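Local coordinates for protein isocitrate dehydrogenase [NAD] subunit 2 (Saccharomyces cerevisiae, PDB 3BLX) that catalyses, as part of an octamer of two kinds of subunit, the NAD+-dependent oxidative decarboxylation of isocitrate to 2-oxoglutarate in the citric acid cycle, and also binds mitochondrial mRNA leaders, at residues Asp130-Arg135 / Asp237-Cys242. Residues are numbered along the deposited sequence; the frame is centred on the assembly and turned at random.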
ATOM      1  N   ASP B 130      22.119  40.401  33.544  1.00 44.37           N
ATOM      2  CA  ASP B 130      21.632  41.606  32.890  1.00 57.39           C
ATOM      3  C   ASP B 130      22.015  41.542  31.409  1.00 48.09           C
ATOM      4  O   ASP B 130      23.015  42.106  30.985  1.00 34.74           O
ATOM      5  CB  ASP B 130      22.166  42.868  33.587  1.00 38.70           C
ATOM      6  CG  ASP B 130      21.548  44.138  33.043  1.00 73.70           C
ATOM      7  OD1 ASP B 130      20.806  44.046  32.033  1.00 77.51           O
ATOM      8  OD2 ASP B 130      21.807  45.225  33.614  1.00 85.00           O
ATOM      9  N   LEU B 131      21.195  40.849  30.629  1.00 44.06           N
ATOM     10  CA  LEU B 131      21.543  40.520  29.259  1.00 33.75           C
ATOM     11  C   LEU B 131      20.780  41.374  28.271  1.00 33.98           C
ATOM     12  O   LEU B 131      19.630  41.712  28.501  1.00 35.10           O
ATOM     13  CB  LEU B 131      21.249  39.048  29.019  1.00 21.53           C
ATOM     14  CG  LEU B 131      22.139  38.157  29.866  1.00 35.87           C
ATOM     15  CD1 LEU B 131      21.660  36.715  29.896  1.00 34.56           C
ATOM     16  CD2 LEU B 131      23.567  38.261  29.365  1.00 24.44           C
ATOM     17  N   VAL B 132      21.427  41.727  27.167  1.00 34.38           N
ATOM     18  CA  VAL B 132      20.749  42.441  26.085  1.00 47.02           C
ATOM     19  C   VAL B 132      21.027  41.748  24.746  1.00 48.51           C
ATOM     20  O   VAL B 132      22.186  41.635  24.340  1.00 50.20           O
ATOM     21  CB  VAL B 132      21.171  43.932  26.011  1.00 29.28           C
ATOM     22  CG1 VAL B 132      20.460  44.620  24.883  1.00 33.49           C
ATOM     23  CG2 VAL B 132      20.847  44.619  27.299  1.00 37.55           C
ATOM     24  N   LEU B 133      19.967  41.280  24.077  1.00 40.00           N
ATOM     25  CA  LEU B 133      20.076  40.628  22.772  1.00 26.59           C
ATOM     26  C   LEU B 133      19.291  41.369  21.684  1.00 27.34           C
ATOM     27  O   LEU B 133      18.112  41.622  21.838  1.00 33.61           O
ATOM     28  CB  LEU B 133      19.598  39.187  22.864  1.00 32.79           C
ATOM     29  CG  LEU B 133      19.661  38.374  21.564  1.00 37.51           C
ATOM     30  CD1 LEU B 133      21.081  38.267  21.084  1.00 41.12           C
ATOM     31  CD2 LEU B 133      19.070  36.989  21.721  1.00 27.24           C
ATOM     32  N   ILE B 134      19.952  41.739  20.597  1.00 20.01           N
ATOM     33  CA  ILE B 134      19.262  42.322  19.462  1.00 22.89           C
ATOM     34  C   ILE B 134      19.242  41.275  18.336  1.00 33.40           C
ATOM     35  O   ILE B 134      20.271  40.742  17.948  1.00 36.28           O
ATOM     36  CB  ILE B 134      19.933  43.617  18.963  1.00 26.42           C
ATOM     37  CG1 ILE B 134      19.623  44.791  19.887  1.00 37.31           C
ATOM     38  CG2 ILE B 134      19.390  44.008  17.626  1.00 34.88           C
ATOM     39  CD1 ILE B 134      20.386  44.790  21.134  1.00 37.67           C
ATOM     40  N   ARG B 135      18.067  40.952  17.819  1.00 35.71           N
ATOM     41  CA  ARG B 135      17.991  39.971  16.759  1.00 31.64           C
ATOM     42  C   ARG B 135      17.331  40.542  15.506  1.00 31.02           C
ATOM     43  O   ARG B 135      16.470  41.402  15.602  1.00 23.60           O
ATOM     44  CB  ARG B 135      17.292  38.716  17.260  1.00 28.65           C
ATOM     45  CG  ARG B 135      15.821  38.687  17.016  1.00 38.57           C
ATOM     46  CD  ARG B 135      15.399  37.271  16.549  1.00 54.75           C
ATOM     47  NE  ARG B 135      13.947  37.078  16.545  1.00 56.56           N
ATOM     48  CZ  ARG B 135      13.186  37.055  17.642  1.00 74.00           C
ATOM     49  NH1 ARG B 135      13.718  37.206  18.854  1.00 54.87           N
ATOM     50  NH2 ARG B 135      11.877  36.885  17.534  1.00 89.91           N
ATOM     51  N   ASP B 237      28.183  43.615  30.401  1.00 45.15           N
ATOM     52  CA  ASP B 237      28.865  44.752  29.794  1.00 50.72           C
ATOM     53  C   ASP B 237      28.803  44.667  28.277  1.00 51.82           C
ATOM     54  O   ASP B 237      29.582  45.305  27.571  1.00 52.08           O
ATOM     55  CB  ASP B 237      30.334  44.771  30.218  1.00 50.95           C
ATOM     56  CG  ASP B 237      31.069  43.479  29.847  1.00 71.16           C
ATOM     57  OD1 ASP B 237      30.537  42.378  30.115  1.00 65.98           O
ATOM     58  OD2 ASP B 237      32.189  43.556  29.297  1.00 61.90           O
ATOM     59  N   ALA B 238      27.891  43.859  27.763  1.00 55.23           N
ATOM     60  CA  ALA B 238      27.841  43.637  26.329  1.00 35.68           C
ATOM     61  C   ALA B 238      26.445  43.650  25.777  1.00 38.30           C
ATOM     62  O   ALA B 238      25.458  43.404  26.474  1.00 46.28           O
ATOM     63  CB  ALA B 238      28.511  42.350  25.971  1.00 35.68           C
ATOM     64  N   VAL B 239      26.386  43.939  24.494  1.00 36.52           N
ATOM     65  CA  VAL B 239      25.179  43.808  23.709  1.00 37.74           C
ATOM     66  C   VAL B 239      25.398  42.763  22.598  1.00 37.32           C
ATOM     67  O   VAL B 239      26.276  42.918  21.746  1.00 33.92           O
ATOM     68  CB  VAL B 239      24.843  45.151  23.111  1.00 26.39           C
ATOM     69  CG1 VAL B 239      24.043  45.006  21.841  1.00 33.19           C
ATOM     70  CG2 VAL B 239      24.093  45.944  24.116  1.00 44.16           C
ATOM     71  N   SER B 240      24.626  41.688  22.628  1.00 23.19           N
ATOM     72  CA  SER B 240      24.718  40.665  21.581  1.00 32.52           C
ATOM     73  C   SER B 240      23.826  40.946  20.351  1.00 30.38           C
ATOM     74  O   SER B 240      22.665  41.330  20.500  1.00 27.77           O
ATOM     75  CB  SER B 240      24.361  39.318  22.176  1.00 26.02           C
ATOM     76  OG  SER B 240      25.136  39.060  23.322  1.00 33.63           O
ATOM     77  N   VAL B 241      24.369  40.795  19.143  1.00 20.38           N
ATOM     78  CA  VAL B 241      23.518  40.652  17.956  1.00 33.09           C
ATOM     79  C   VAL B 241      23.618  39.275  17.304  1.00 25.47           C
ATOM     80  O   VAL B 241      24.659  38.655  17.295  1.00 24.11           O
ATOM     81  CB  VAL B 241      23.862  41.636  16.868  1.00 21.60           C
ATOM     82  CG1 VAL B 241      22.858  42.716  16.810  1.00 24.89           C
ATOM     83  CG2 VAL B 241      25.271  42.117  17.041  1.00 16.69           C
ATOM     84  N   CYS B 242      22.537  38.817  16.700  1.00 42.69           N
ATOM     85  CA  CYS B 242      22.609  37.570  15.937  1.00 40.90           C
ATOM     86  C   CYS B 242      21.679  37.606  14.757  1.00 31.79           C
ATOM     87  O   CYS B 242      20.742  38.428  14.713  1.00 28.82           O
ATOM     88  CB  CYS B 242      22.273  36.384  16.823  1.00 36.83           C
ATOM     89  SG  CYS B 242      20.608  36.455  17.488  1.00 35.78           S
TER
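Two neighbouring parallel strands in the interior of the mixed sheet of the isocitrate/isopropylmalate dehydrogenase fold, 130-136 and 238-242, meet here, the axes of the two short segments at 27°. Three main-chain hydrogen bonds join them, each donor nearly along the C=O axis of its acceptor. Ser240 N gives to Val132 O (3.0 Å). Ile134 N gives to Ser240 O (2.7 Å), almost straight at 178°. Cys242 N gives to Ile134 O (3.2 Å), more bent at 149°. Ser240 thus bonds through both N and O to strand 130-136, and Ile134 does the same in return.

On one face, Ile134 and Val241 lie side by side, CB against CG1 at 3.7 Å. CG1 of Ile134 beside the backbone N and a turn about CG1 bring CD1 back to Val239 CG1, 3.7 Å away, while Val132 CG1 crosses obliquely to Val239 CG2. Tyr175, Val168 and Ala172 of helix 162-178 cover this apolar row.

On the other face, Leu133 CD1 reaches over Ser240 CB (3.6 Å) and approaches Cys242 SG (4.1 Å), beneath Leu250 and Asn254 of helix 244-258. Cys242 SG also packs 4.0 Å from Arg135 CB, just past the last bond; the Arg135 backbone pairs with Asn112 of strand 109-117. Arg135, a probable substrate ligand bent at chi2, carries its guanidinium clear of strand 238-242: NH2 hydrogen-bonds Tyr142 OH, probably catalytic as in relatives, and forms a weak, long ion pair with Asp248, a probable metal ligand.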